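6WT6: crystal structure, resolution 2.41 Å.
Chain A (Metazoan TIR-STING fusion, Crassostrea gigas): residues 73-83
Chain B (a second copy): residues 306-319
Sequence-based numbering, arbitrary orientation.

Chain A 73-83: TSDVVVDAIHC
Chain B (306-319) SMRFYLTLKRILDT

Two helices from two copies of the Crassostrea gigas TIR-STING fusion pack side by side. In chain A the helix spans 74-82, with Thr A73 at the N-cap position (phi/psi -94/170) and Cys A83 just past the end (-93/5). In chain B the helix covers all of 306-319 and begins earlier in the chain. Within the helices phi runs from about -58 to -79° and psi from about -20 to -49°, and i to i+4 backbone bonds confirm the regularity, as in Asp A79 N to Asp A75 O at 2.7 Å and Leu B311 N to Met B307 O at 2.9 Å. The N-to-C directions run the same way, with a signed crossing angle of -37° and a closest axial approach of 10.1 Å. The register is set by Val A78 and Leu B311, whose CA atoms are 6.4 Å apart. The two stretches together bury 570 Å².

Apolar packing centres on Val A78 (chi1 t), whose CA-to-CB bond points toward chain B. Its CG2 lies 3.5 Å from Met B307 CE, while its CG1 lies 3.6 Å from Tyr B310 CD2 and 3.7 Å from Leu B311 CB, so the two methyls of one valine reach successive parts of the facing helix. Met B307 adopts m for chi1, chi2 and chi3, a curled path that brings its CE within 3.5 Å of Asp A75 CA and 3.6 Å of Ser A74 O. One turn beyond Val A78, Ile A81 (m, t) places CG2 4.0 Å from Leu B311 CD2; Leu B311 is t, p, and its CB starts sideways before the side-chain end comes nearer.

The polar contacts lie along one side of this packing. Asp A79 (chi1 -77°, chi2 -6°) also starts sideways, yet its carboxylate approaches chain B. Tyr B310, with chi1 t and chi2 63°, donates from OH to Asp A79 OD1 at 3.1 Å. The same OD1 forms a salt bridge with Lys B314 NZ at 3.5 Å, a length at which the accompanying hydrogen bond is weak. Lys B314 follows m, t, p and then an off-well chi4 of -99°, leaving NZ 3.1 Å from His A82 CD2 as well.

His A82 makes the most intricate contact and has the largest covered area, 116 Å². With chi1 t and chi2 47°, its side chain enters a hole formed by Leu B311, Lys B314, Arg B315 and Asp B318, a knob-into-hole fit. Lys B314 CB lies over one ring face, 4.1 Å from the His A82 ring centroid and 11° off the normal, a CH-pi arrangement. At the ring edge, His A82 NE2 donates to Asp B318 OD2 across only 2.5 Å with an N-H...acceptor angle of 170°; the bond is nearly linear and very short. Asp B318 (chi1 -73°, chi2 -20°) directs CA-to-CB toward chain A. The ring atom His A82 CE1 approaches Arg B315 N to 3.8 Å, obliquely to the ring, and His A82 CB lies 3.9 Å from Leu B311 CD1.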

# COMPACT_ATOMS: atom_id res chain seq x y z
N THR A 73 -22.51 -10.56 -5.78
CA THR A 73 -21.82 -9.65 -4.87
C THR A 73 -20.43 -9.33 -5.40
O THR A 73 -19.94 -9.94 -6.36
CB THR A 73 -21.76 -10.26 -3.46
OG1 THR A 73 -20.99 -11.46 -3.48
CG2 THR A 73 -23.16 -10.58 -2.97
N SER A 74 -19.78 -8.35 -4.76
CA SER A 74 -18.49 -7.87 -5.25
C SER A 74 -17.40 -8.93 -5.13
O SER A 74 -16.47 -8.95 -5.95
CB SER A 74 -18.07 -6.62 -4.48
OG SER A 74 -17.89 -6.90 -3.10
N ASP A 75 -17.50 -9.82 -4.13
CA ASP A 75 -16.47 -10.83 -3.94
C ASP A 75 -16.57 -11.95 -4.97
O ASP A 75 -15.55 -12.52 -5.38
CB ASP A 75 -16.58 -11.41 -2.53
CG ASP A 75 -17.94 -12.02 -2.24
OD1 ASP A 75 -18.93 -11.32 -2.50
OD2 ASP A 75 -18.00 -13.18 -1.76
N VAL A 76 -17.79 -12.32 -5.35
CA VAL A 76 -17.97 -13.26 -6.45
C VAL A 76 -17.42 -12.67 -7.75
O VAL A 76 -16.83 -13.37 -8.58
CB VAL A 76 -19.45 -13.66 -6.59
CG1 VAL A 76 -19.68 -14.50 -7.83
CG2 VAL A 76 -19.91 -14.41 -5.35
N VAL A 77 -17.59 -11.35 -7.92
CA VAL A 77 -17.02 -10.67 -9.08
C VAL A 77 -15.50 -10.77 -9.05
O VAL A 77 -14.86 -11.15 -10.04
CB VAL A 77 -17.49 -9.21 -9.13
CG1 VAL A 77 -16.69 -8.42 -10.16
CG2 VAL A 77 -18.98 -9.15 -9.46
N VAL A 78 -14.90 -10.44 -7.90
CA VAL A 78 -13.44 -10.48 -7.80
C VAL A 78 -12.93 -11.92 -7.89
O VAL A 78 -11.86 -12.16 -8.46
CB VAL A 78 -12.99 -9.78 -6.50
CG1 VAL A 78 -11.52 -10.02 -6.24
CG2 VAL A 78 -13.27 -8.29 -6.62
N ASP A 79 -13.69 -12.89 -7.37
CA ASP A 79 -13.35 -14.29 -7.61
C ASP A 79 -13.33 -14.60 -9.10
O ASP A 79 -12.49 -15.37 -9.57
CB ASP A 79 -14.34 -15.21 -6.88
CG ASP A 79 -14.07 -15.30 -5.39
OD1 ASP A 79 -13.05 -14.74 -4.93
OD2 ASP A 79 -14.88 -15.92 -4.67
N ALA A 80 -14.25 -14.00 -9.87
CA ALA A 80 -14.25 -14.20 -11.31
C ALA A 80 -13.09 -13.49 -11.98
O ALA A 80 -12.46 -14.03 -12.90
CB ALA A 80 -15.58 -13.74 -11.91
N ILE A 81 -12.78 -12.27 -11.53
CA ILE A 81 -11.64 -11.53 -12.08
C ILE A 81 -10.34 -12.27 -11.79
O ILE A 81 -9.44 -12.34 -12.64
CB ILE A 81 -11.62 -10.10 -11.52
CG1 ILE A 81 -12.86 -9.33 -11.97
CG2 ILE A 81 -10.35 -9.38 -11.94
CD1 ILE A 81 -12.98 -7.95 -11.37
N HIS A 82 -10.21 -12.85 -10.59
CA HIS A 82 -9.00 -13.59 -10.24
C HIS A 82 -8.78 -14.78 -11.17
O HIS A 82 -7.64 -15.11 -11.50
CB HIS A 82 -9.08 -14.06 -8.79
CG HIS A 82 -7.85 -14.79 -8.33
ND1 HIS A 82 -6.58 -14.32 -8.57
CD2 HIS A 82 -7.70 -15.95 -7.64
CE1 HIS A 82 -5.70 -15.16 -8.05
NE2 HIS A 82 -6.36 -16.16 -7.48
N CYS A 83 -9.86 -15.42 -11.62
CA CYS A 83 -9.79 -16.59 -12.48
C CYS A 83 -9.86 -16.24 -13.96
O CYS A 83 -9.91 -17.15 -14.79
CB CYS A 83 -10.92 -17.56 -12.14
SG CYS A 83 -10.95 -18.09 -10.42
N SER B 306 -10.85 -2.33 -0.53
CA SER B 306 -10.81 -3.64 0.11
C SER B 306 -10.94 -4.78 -0.89
O SER B 306 -10.46 -5.89 -0.63
CB SER B 306 -11.90 -3.73 1.18
OG SER B 306 -13.19 -3.53 0.63
N MET B 307 -11.59 -4.55 -2.04
CA MET B 307 -11.63 -5.58 -3.08
C MET B 307 -10.34 -5.63 -3.88
O MET B 307 -9.95 -6.71 -4.35
CB MET B 307 -12.82 -5.36 -4.02
CG MET B 307 -14.19 -5.55 -3.37
SD MET B 307 -14.20 -6.92 -2.19
CE MET B 307 -14.19 -8.32 -3.27
N ARG B 308 -9.67 -4.49 -4.07
CA ARG B 308 -8.33 -4.50 -4.65
C ARG B 308 -7.36 -5.23 -3.73
O ARG B 308 -6.56 -6.05 -4.20
CB ARG B 308 -7.86 -3.07 -4.91
CG ARG B 308 -8.49 -2.41 -6.11
CD ARG B 308 -8.17 -0.93 -6.11
NE ARG B 308 -8.62 -0.27 -7.33
CZ ARG B 308 -8.59 1.04 -7.53
NH1 ARG B 308 -8.14 1.84 -6.57
NH2 ARG B 308 -9.01 1.55 -8.68
N PHE B 309 -7.42 -4.94 -2.43
CA PHE B 309 -6.62 -5.69 -1.47
C PHE B 309 -6.92 -7.18 -1.54
O PHE B 309 -6.01 -8.01 -1.59
CB PHE B 309 -6.86 -5.16 -0.05
CG PHE B 309 -6.42 -6.11 1.04
CD1 PHE B 309 -5.07 -6.32 1.29
CD2 PHE B 309 -7.35 -6.80 1.80
CE1 PHE B 309 -4.66 -7.20 2.29
CE2 PHE B 309 -6.95 -7.67 2.79
CZ PHE B 309 -5.60 -7.87 3.04
N TYR B 310 -8.21 -7.52 -1.55
CA TYR B 310 -8.64 -8.91 -1.62
C TYR B 310 -8.09 -9.59 -2.87
O TYR B 310 -7.58 -10.72 -2.80
CB TYR B 310 -10.17 -8.96 -1.58
CG TYR B 310 -10.79 -10.33 -1.68
CD1 TYR B 310 -10.57 -11.30 -0.71
CD2 TYR B 310 -11.64 -10.65 -2.73
CE1 TYR B 310 -11.16 -12.54 -0.80
CE2 TYR B 310 -12.23 -11.89 -2.83
CZ TYR B 310 -11.99 -12.83 -1.86
OH TYR B 310 -12.58 -14.07 -1.95
N LEU B 311 -8.15 -8.90 -4.00
CA LEU B 311 -7.65 -9.46 -5.25
C LEU B 311 -6.12 -9.59 -5.24
O LEU B 311 -5.57 -10.59 -5.71
CB LEU B 311 -8.11 -8.59 -6.41
CG LEU B 311 -7.62 -8.90 -7.83
CD1 LEU B 311 -7.91 -10.34 -8.19
CD2 LEU B 311 -8.29 -7.95 -8.81
N THR B 312 -5.43 -8.58 -4.72
CA THR B 312 -3.97 -8.61 -4.73
C THR B 312 -3.43 -9.70 -3.80
O THR B 312 -2.47 -10.40 -4.14
CB THR B 312 -3.40 -7.25 -4.33
OG1 THR B 312 -3.95 -6.23 -5.17
CG2 THR B 312 -1.88 -7.25 -4.47
N LEU B 313 -4.05 -9.86 -2.62
CA LEU B 313 -3.63 -10.92 -1.71
C LEU B 313 -3.82 -12.29 -2.35
O LEU B 313 -2.98 -13.18 -2.19
CB LEU B 313 -4.42 -10.81 -0.40
CG LEU B 313 -4.02 -11.76 0.73
CD1 LEU B 313 -2.56 -11.58 1.14
CD2 LEU B 313 -4.93 -11.57 1.94
N LYS B 314 -4.91 -12.47 -3.11
CA LYS B 314 -5.15 -13.78 -3.72
C LYS B 314 -4.19 -14.05 -4.87
O LYS B 314 -3.85 -15.21 -5.12
CB LYS B 314 -6.60 -13.87 -4.18
CG LYS B 314 -7.59 -13.89 -3.03
CD LYS B 314 -9.02 -13.68 -3.50
CE LYS B 314 -9.67 -14.99 -3.92
NZ LYS B 314 -9.65 -15.17 -5.39
N ARG B 315 -3.75 -13.01 -5.59
CA ARG B 315 -2.75 -13.22 -6.63
C ARG B 315 -1.42 -13.67 -6.03
O ARG B 315 -0.75 -14.56 -6.57
CB ARG B 315 -2.54 -11.93 -7.43
CG ARG B 315 -3.79 -11.39 -8.11
CD ARG B 315 -3.51 -11.04 -9.55
NE ARG B 315 -4.53 -10.18 -10.13
CZ ARG B 315 -4.38 -8.87 -10.31
NH1 ARG B 315 -3.24 -8.28 -9.97
NH2 ARG B 315 -5.36 -8.15 -10.84
N ILE B 316 -1.03 -13.07 -4.90
CA ILE B 316 0.24 -13.42 -4.27
C ILE B 316 0.19 -14.84 -3.71
O ILE B 316 1.11 -15.64 -3.91
CB ILE B 316 0.59 -12.39 -3.18
CG1 ILE B 316 0.73 -11.00 -3.79
CG2 ILE B 316 1.86 -12.80 -2.45
CD1 ILE B 316 0.81 -9.91 -2.76
N LEU B 317 -0.90 -15.17 -3.00
CA LEU B 317 -1.00 -16.48 -2.37
C LEU B 317 -1.05 -17.59 -3.41
O LEU B 317 -0.37 -18.62 -3.26
CB LEU B 317 -2.23 -16.54 -1.46
CG LEU B 317 -2.22 -15.65 -0.21
CD1 LEU B 317 -3.57 -15.67 0.49
CD2 LEU B 317 -1.12 -16.07 0.76
N ASP B 318 -1.83 -17.41 -4.48
CA ASP B 318 -1.92 -18.45 -5.50
C ASP B 318 -0.66 -18.53 -6.36
O ASP B 318 -0.43 -19.56 -7.00
CB ASP B 318 -3.14 -18.22 -6.39
CG ASP B 318 -4.44 -18.56 -5.68
OD1 ASP B 318 -4.39 -19.31 -4.69
OD2 ASP B 318 -5.50 -18.07 -6.12
N THR B 319 0.15 -17.48 -6.38
CA THR B 319 1.44 -17.54 -7.05
C THR B 319 2.44 -18.40 -6.27
O THR B 319 3.29 -19.06 -6.87
CB THR B 319 1.98 -16.12 -7.25
OG1 THR B 319 1.35 -15.53 -8.39
CG2 THR B 319 3.50 -16.11 -7.45